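Putative uronate isomerase (Thermotoga maritima, PDB 4NAR) is of uncertain function but carries a lactate racemase-type N-terminal domain and may act as a lactate racemase or a related isomerase. Local coordinates at residues W323-W337 with V349-F362. Residues are numbered along the deposited sequence; the frame is centred on the assembly and turned at random.
Sequences WIREIGYHCKDYVKW and VAAHVINVRGAGTF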
loop_
_atom_site.group_PDB
_atom_site.type_symbol
_atom_site.label_atom_id
_atom_site.label_comp_id
_atom_site.label_asym_id
_atom_site.label_seq_id
_atom_site.Cartn_x
_atom_site.Cartn_y
_atom_site.Cartn_z
ATOM N N TRP A 323 -7.308 -5.388 18.046
ATOM C CA TRP A 323 -7.809 -4.023 17.995
ATOM C C TRP A 323 -8.929 -3.856 16.980
ATOM O O TRP A 323 -9.953 -3.238 17.284
ATOM C CB TRP A 323 -6.672 -3.053 17.713
ATOM C CG TRP A 323 -5.814 -2.827 18.911
ATOM C CD1 TRP A 323 -6.157 -3.040 20.225
ATOM C CD2 TRP A 323 -4.463 -2.335 18.921
ATOM N NE1 TRP A 323 -5.100 -2.709 21.048
ATOM C CE2 TRP A 323 -4.049 -2.271 20.275
ATOM C CE3 TRP A 323 -3.565 -1.940 17.921
ATOM C CZ2 TRP A 323 -2.765 -1.822 20.652
ATOM C CZ3 TRP A 323 -2.289 -1.495 18.294
ATOM C CH2 TRP A 323 -1.904 -1.441 19.651
ATOM N N ILE A 324 -8.734 -4.410 15.786
ATOM C CA ILE A 324 -9.770 -4.381 14.757
ATOM C C ILE A 324 -11.094 -4.966 15.257
ATOM O O ILE A 324 -12.155 -4.350 15.076
ATOM C CB ILE A 324 -9.331 -5.123 13.482
ATOM C CG1 ILE A 324 -8.210 -4.341 12.780
ATOM C CG2 ILE A 324 -10.529 -5.320 12.556
ATOM C CD1 ILE A 324 -7.344 -5.184 11.881
ATOM N N ARG A 325 -11.024 -6.140 15.887
ATOM C CA ARG A 325 -12.202 -6.808 16.444
ATOM C C ARG A 325 -12.844 -6.038 17.613
ATOM O O ARG A 325 -14.061 -6.089 17.787
ATOM C CB ARG A 325 -11.861 -8.240 16.875
ATOM C CG ARG A 325 -11.688 -9.224 15.717
ATOM C CD ARG A 325 -11.361 -10.655 16.196
ATOM N NE ARG A 325 -9.929 -10.852 16.440
ATOM C CZ ARG A 325 -9.369 -11.033 17.642
ATOM N NH1 ARG A 325 -10.121 -11.052 18.736
ATOM N NH2 ARG A 325 -8.050 -11.206 17.746
ATOM N N GLU A 326 -12.036 -5.337 18.412
ATOM C CA GLU A 326 -12.572 -4.496 19.488
ATOM C C GLU A 326 -13.499 -3.398 18.953
ATOM O O GLU A 326 -14.671 -3.304 19.342
ATOM C CB GLU A 326 -11.442 -3.849 20.295
ATOM C CG GLU A 326 -11.211 -4.469 21.672
ATOM C CD GLU A 326 -9.729 -4.505 22.074
ATOM O OE1 GLU A 326 -9.011 -3.495 21.837
ATOM O OE2 GLU A 326 -9.285 -5.549 22.624
ATOM N N ILE A 327 -12.970 -2.560 18.068
ATOM C CA ILE A 327 -13.745 -1.435 17.572
ATOM C C ILE A 327 -14.766 -1.846 16.489
ATOM O O ILE A 327 -15.864 -1.288 16.423
ATOM C CB ILE A 327 -12.818 -0.280 17.080
ATOM C CG1 ILE A 327 -13.606 1.024 16.917
ATOM C CG2 ILE A 327 -12.040 -0.667 15.795
ATOM C CD1 ILE A 327 -12.798 2.125 16.265
ATOM N N GLY A 328 -14.411 -2.821 15.649
ATOM C CA GLY A 328 -15.286 -3.229 14.558
ATOM C C GLY A 328 -15.410 -2.155 13.477
ATOM O O GLY A 328 -14.809 -1.061 13.565
ATOM N N TYR A 329 -16.209 -2.446 12.455
ATOM C CA TYR A 329 -16.242 -1.588 11.273
ATOM C C TYR A 329 -17.394 -0.589 11.286
ATOM O O TYR A 329 -18.563 -0.970 11.279
ATOM C CB TYR A 329 -16.257 -2.448 10.014
ATOM C CG TYR A 329 -14.945 -3.175 9.774
ATOM C CD1 TYR A 329 -13.941 -2.595 8.992
ATOM C CD2 TYR A 329 -14.707 -4.430 10.323
ATOM C CE1 TYR A 329 -12.730 -3.254 8.761
ATOM C CE2 TYR A 329 -13.509 -5.101 10.092
ATOM C CZ TYR A 329 -12.519 -4.503 9.307
ATOM O OH TYR A 329 -11.314 -5.143 9.073
ATOM N N HIS A 330 -17.048 0.695 11.276
ATOM C CA HIS A 330 -18.023 1.762 11.454
ATOM C C HIS A 330 -17.661 3.002 10.645
ATOM O O HIS A 330 -16.547 3.102 10.119
ATOM C CB HIS A 330 -18.078 2.165 12.928
ATOM C CG HIS A 330 -18.440 1.044 13.857
ATOM N ND1 HIS A 330 -19.737 0.792 14.241
ATOM C CD2 HIS A 330 -17.667 0.121 14.489
ATOM C CE1 HIS A 330 -19.755 -0.240 15.075
ATOM N NE2 HIS A 330 -18.515 -0.665 15.235
ATOM N N CYS A 331 -18.603 3.946 10.568
ATOM C CA CYS A 331 -18.422 5.182 9.813
ATOM C C CYS A 331 -17.531 6.148 10.591
ATOM O O CYS A 331 -17.248 5.939 11.785
ATOM C CB CYS A 331 -19.779 5.845 9.510
ATOM S SG CYS A 331 -20.649 6.533 10.982
ATOM N N LYS A 332 -17.114 7.213 9.908
ATOM C CA LYS A 332 -16.161 8.159 10.468
ATOM C C LYS A 332 -16.649 8.803 11.755
ATOM O O LYS A 332 -15.874 8.941 12.709
ATOM C CB LYS A 332 -15.810 9.247 9.455
ATOM C CG LYS A 332 -14.499 9.956 9.776
ATOM C CD LYS A 332 -14.483 11.368 9.228
ATOM C CE LYS A 332 -14.765 11.385 7.746
ATOM N NZ LYS A 332 -14.231 12.626 7.096
ATOM N N ASP A 333 -17.919 9.198 11.788
ATOM C CA ASP A 333 -18.452 9.898 12.957
ATOM C C ASP A 333 -18.587 9.000 14.185
ATOM O O ASP A 333 -18.405 9.462 15.313
ATOM C CB ASP A 333 -19.762 10.633 12.640
ATOM C CG ASP A 333 -19.529 11.925 11.862
ATOM O OD1 ASP A 333 -18.369 12.411 11.809
ATOM O OD2 ASP A 333 -20.512 12.457 11.301
ATOM N N TYR A 334 -18.876 7.721 13.973
ATOM C CA TYR A 334 -18.860 6.765 15.075
ATOM C C TYR A 334 -17.444 6.608 15.635
ATOM O O TYR A 334 -17.249 6.513 16.853
ATOM C CB TYR A 334 -19.388 5.402 14.626
ATOM C CG TYR A 334 -19.315 4.352 15.710
ATOM C CD1 TYR A 334 -20.428 4.042 16.483
ATOM C CD2 TYR A 334 -18.127 3.679 15.974
ATOM C CE1 TYR A 334 -20.353 3.079 17.494
ATOM C CE2 TYR A 334 -18.039 2.729 16.974
ATOM C CZ TYR A 334 -19.153 2.423 17.729
ATOM O OH TYR A 334 -19.052 1.461 18.715
ATOM N N VAL A 335 -16.456 6.568 14.743
ATOM C CA VAL A 335 -15.081 6.288 15.151
ATOM C C VAL A 335 -14.460 7.469 15.919
ATOM O O VAL A 335 -13.786 7.277 16.941
ATOM C CB VAL A 335 -14.223 5.841 13.939
ATOM C CG1 VAL A 335 -12.766 5.592 14.336
ATOM C CG2 VAL A 335 -14.836 4.588 13.319
ATOM N N LYS A 336 -14.714 8.683 15.440
ATOM C CA LYS A 336 -14.296 9.890 16.153
ATOM C C LYS A 336 -14.858 9.905 17.565
ATOM O O LYS A 336 -14.170 10.288 18.511
ATOM C CB LYS A 336 -14.764 11.140 15.415
ATOM C CG LYS A 336 -13.877 11.530 14.254
ATOM C CD LYS A 336 -14.692 12.285 13.222
ATOM C CE LYS A 336 -13.862 13.335 12.524
ATOM N NZ LYS A 336 -14.388 14.700 12.823
ATOM N N TRP A 337 -16.114 9.486 17.695
ATOM C CA TRP A 337 -16.761 9.385 18.992
ATOM C C TRP A 337 -16.074 8.321 19.854
ATOM O O TRP A 337 -15.843 8.512 21.054
ATOM C CB TRP A 337 -18.239 9.044 18.813
ATOM C CG TRP A 337 -18.902 8.601 20.088
ATOM C CD1 TRP A 337 -19.428 9.407 21.064
ATOM C CD2 TRP A 337 -19.113 7.249 20.528
ATOM N NE1 TRP A 337 -19.950 8.637 22.083
ATOM C CE2 TRP A 337 -19.771 7.305 21.777
ATOM C CE3 TRP A 337 -18.814 5.989 19.986
ATOM C CZ2 TRP A 337 -20.137 6.163 22.493
ATOM C CZ3 TRP A 337 -19.168 4.850 20.701
ATOM C CH2 TRP A 337 -19.823 4.946 21.941
ATOM N N VAL A 349 -5.455 1.417 12.780
ATOM C CA VAL A 349 -6.662 0.593 12.881
ATOM C C VAL A 349 -7.951 1.429 12.756
ATOM O O VAL A 349 -8.891 1.043 12.039
ATOM C CB VAL A 349 -6.698 -0.182 14.217
ATOM C CG1 VAL A 349 -8.039 -0.916 14.390
ATOM C CG2 VAL A 349 -5.518 -1.147 14.306
ATOM N N ALA A 350 -7.993 2.568 13.449
ATOM C CA ALA A 350 -9.159 3.443 13.367
ATOM C C ALA A 350 -9.405 3.866 11.919
ATOM O O ALA A 350 -10.539 3.795 11.417
ATOM C CB ALA A 350 -8.988 4.678 14.271
ATOM N N ALA A 351 -8.344 4.302 11.243
ATOM C CA ALA A 351 -8.480 4.735 9.852
ATOM C C ALA A 351 -8.925 3.565 8.953
ATOM O O ALA A 351 -9.787 3.728 8.076
ATOM C CB ALA A 351 -7.161 5.367 9.346
ATOM N N HIS A 352 -8.342 2.390 9.189
ATOM C CA HIS A 352 -8.629 1.196 8.386
ATOM C C HIS A 352 -10.123 0.849 8.379
ATOM O O HIS A 352 -10.743 0.638 7.328
ATOM C CB HIS A 352 -7.855 0.007 8.947
ATOM C CG HIS A 352 -8.427 -1.327 8.557
ATOM N ND1 HIS A 352 -8.308 -1.849 7.290
ATOM C CD2 HIS A 352 -9.103 -2.249 9.290
ATOM C CE1 HIS A 352 -8.894 -3.044 7.249
ATOM N NE2 HIS A 352 -9.385 -3.301 8.443
ATOM N N VAL A 353 -10.672 0.785 9.584
ATOM C CA VAL A 353 -12.074 0.480 9.816
ATOM C C VAL A 353 -13.026 1.450 9.062
ATOM O O VAL A 353 -13.945 1.021 8.377
ATOM C CB VAL A 353 -12.306 0.412 11.357
ATOM C CG1 VAL A 353 -13.569 1.122 11.774
ATOM C CG2 VAL A 353 -12.228 -1.043 11.838
ATOM N N ILE A 354 -12.784 2.751 9.158
ATOM C CA ILE A 354 -13.569 3.721 8.405
ATOM C C ILE A 354 -13.383 3.496 6.909
ATOM O O ILE A 354 -14.353 3.512 6.137
ATOM C CB ILE A 354 -13.124 5.156 8.712
ATOM C CG1 ILE A 354 -13.254 5.456 10.214
ATOM C CG2 ILE A 354 -13.929 6.162 7.863
ATOM C CD1 ILE A 354 -12.573 6.771 10.658
ATOM N N ASN A 355 -12.130 3.303 6.506
ATOM C CA ASN A 355 -11.798 3.053 5.113
ATOM C C ASN A 355 -12.612 1.900 4.505
ATOM O O ASN A 355 -13.190 2.029 3.410
ATOM C CB ASN A 355 -10.297 2.799 4.983
ATOM C CG ASN A 355 -9.483 4.094 4.982
ATOM O OD1 ASN A 355 -9.999 5.167 4.611
ATOM N ND2 ASN A 355 -8.205 3.998 5.378
ATOM N N VAL A 356 -12.662 0.781 5.223
ATOM C CA VAL A 356 -13.447 -0.359 4.780
ATOM C C VAL A 356 -14.962 -0.079 4.791
ATOM O O VAL A 356 -15.653 -0.328 3.783
ATOM C CB VAL A 356 -13.168 -1.614 5.621
ATOM C CG1 VAL A 356 -14.144 -2.741 5.230
ATOM C CG2 VAL A 356 -11.707 -2.067 5.465
ATOM N N ARG A 357 -15.471 0.453 5.905
ATOM C CA ARG A 357 -16.922 0.568 6.081
ATOM C C ARG A 357 -17.566 1.590 5.135
ATOM O O ARG A 357 -18.706 1.402 4.678
ATOM C CB ARG A 357 -17.311 0.859 7.538
ATOM C CG ARG A 357 -18.781 0.578 7.799
ATOM C CD ARG A 357 -19.082 -0.918 7.593
ATOM N NE ARG A 357 -20.513 -1.261 7.556
ATOM C CZ ARG A 357 -21.307 -1.091 6.492
ATOM N NH1 ARG A 357 -20.834 -0.553 5.360
ATOM N NH2 ARG A 357 -22.588 -1.453 6.555
ATOM N N GLY A 358 -16.829 2.657 4.832
ATOM C CA GLY A 358 -17.327 3.679 3.930
ATOM C C GLY A 358 -18.193 4.737 4.598
ATOM O O GLY A 358 -18.285 4.814 5.834
ATOM N N ALA A 359 -18.837 5.555 3.770
ATOM C CA ALA A 359 -19.684 6.648 4.234
ATOM C C ALA A 359 -20.861 6.143 5.060
ATOM O O ALA A 359 -21.372 5.043 4.827
ATOM C CB ALA A 359 -20.201 7.458 3.044
ATOM N N GLY A 360 -21.290 6.969 6.012
ATOM C CA GLY A 360 -22.432 6.653 6.851
ATOM C C GLY A 360 -22.745 7.811 7.780
ATOM O O GLY A 360 -22.000 8.798 7.824
ATOM N N THR A 361 -23.846 7.703 8.516
ATOM C CA THR A 361 -24.211 8.720 9.503
ATOM C C THR A 361 -24.238 8.151 10.906
ATOM O O THR A 361 -24.547 6.970 11.121
ATOM C CB THR A 361 -25.594 9.334 9.222
ATOM O OG1 THR A 361 -26.521 8.283 8.915
ATOM C CG2 THR A 361 -25.522 10.329 8.056
ATOM N N PHE A 362 -23.927 9.014 11.862
ATOM C CA PHE A 362 -23.956 8.642 13.260
ATOM C C PHE A 362 -24.792 9.653 14.038
ATOM O O PHE A 362 -24.411 10.822 14.153
ATOM C CB PHE A 362 -22.531 8.595 13.805
ATOM C CG PHE A 362 -22.444 8.209 15.253
ATOM C CD1 PHE A 362 -22.911 6.976 15.686
ATOM C CD2 PHE A 362 -21.870 9.069 16.179
ATOM C CE1 PHE A 362 -22.815 6.604 17.020
ATOM C CE2 PHE A 362 -21.776 8.702 17.526
ATOM C CZ PHE A 362 -22.247 7.465 17.945
HETATM O O HOH W 1 -17.691 7.131 7.046
HETATM O O HOH W 2 -19.481 9.580 9.553
#
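Tyr329 lies along one flank of helix 349-357 and meets four of its residues in turn, from Arg357 at CB to His352 at the hydroxyl. Its CB sits 4.0 Å from Arg357 CD. CG and CD1 both lie by Val353 CG2, CD1 at 3.7 Å, and this methyl rests over one ring face in a CH-pi contact. CE1 is 3.6 Å from Val356 CB, and CZ lies by His352 NE2. At the tip, OH and His352 NE2 are hydrogen-bonded at 2.7 Å, and either may be the donor. OH reaches the imidazole at its edge, near the ring plane, while the two rings are inclined to each other. The bond, with the stack on Trp283, probably helps to hold the His352 ring in place.

After the loop 328-331, helix 332-337 packs on the same helix: Val335 CG2 is 3.6 Å from Ile354 CG1. Two waters bridge the start of helix 332-337 to the other segment, one from Lys332 N to Gly358 O, the other from Asp333 N to Gly360 O.

Phe362 closes the far end. With CG anti to the backbone N (chi1 -180°), its ring extends along helix 332-337. Tyr334 CA lies over one face, and the Tyr334 ring turns its edge to the Phe362 face in an offset edge-to-face pair, planes at 80°. Phe362 CE2 meets Trp337 CB at 3.8 Å. With an alanine in place of Phe362, Tyr334 and Trp337 would probably lose the ring they share, leaving a gap beside the helix.

Helix 349-357 runs nearly antiparallel to helix 332-337 (160°) and crosses helix 323-327 at a slant. Helix 173-186 packs on it through Val184, and helix 287-290 through Tyr290. Strand 360-362 pairs with strand 369-371, whose Glu369 bonds His330 and Cys331 N.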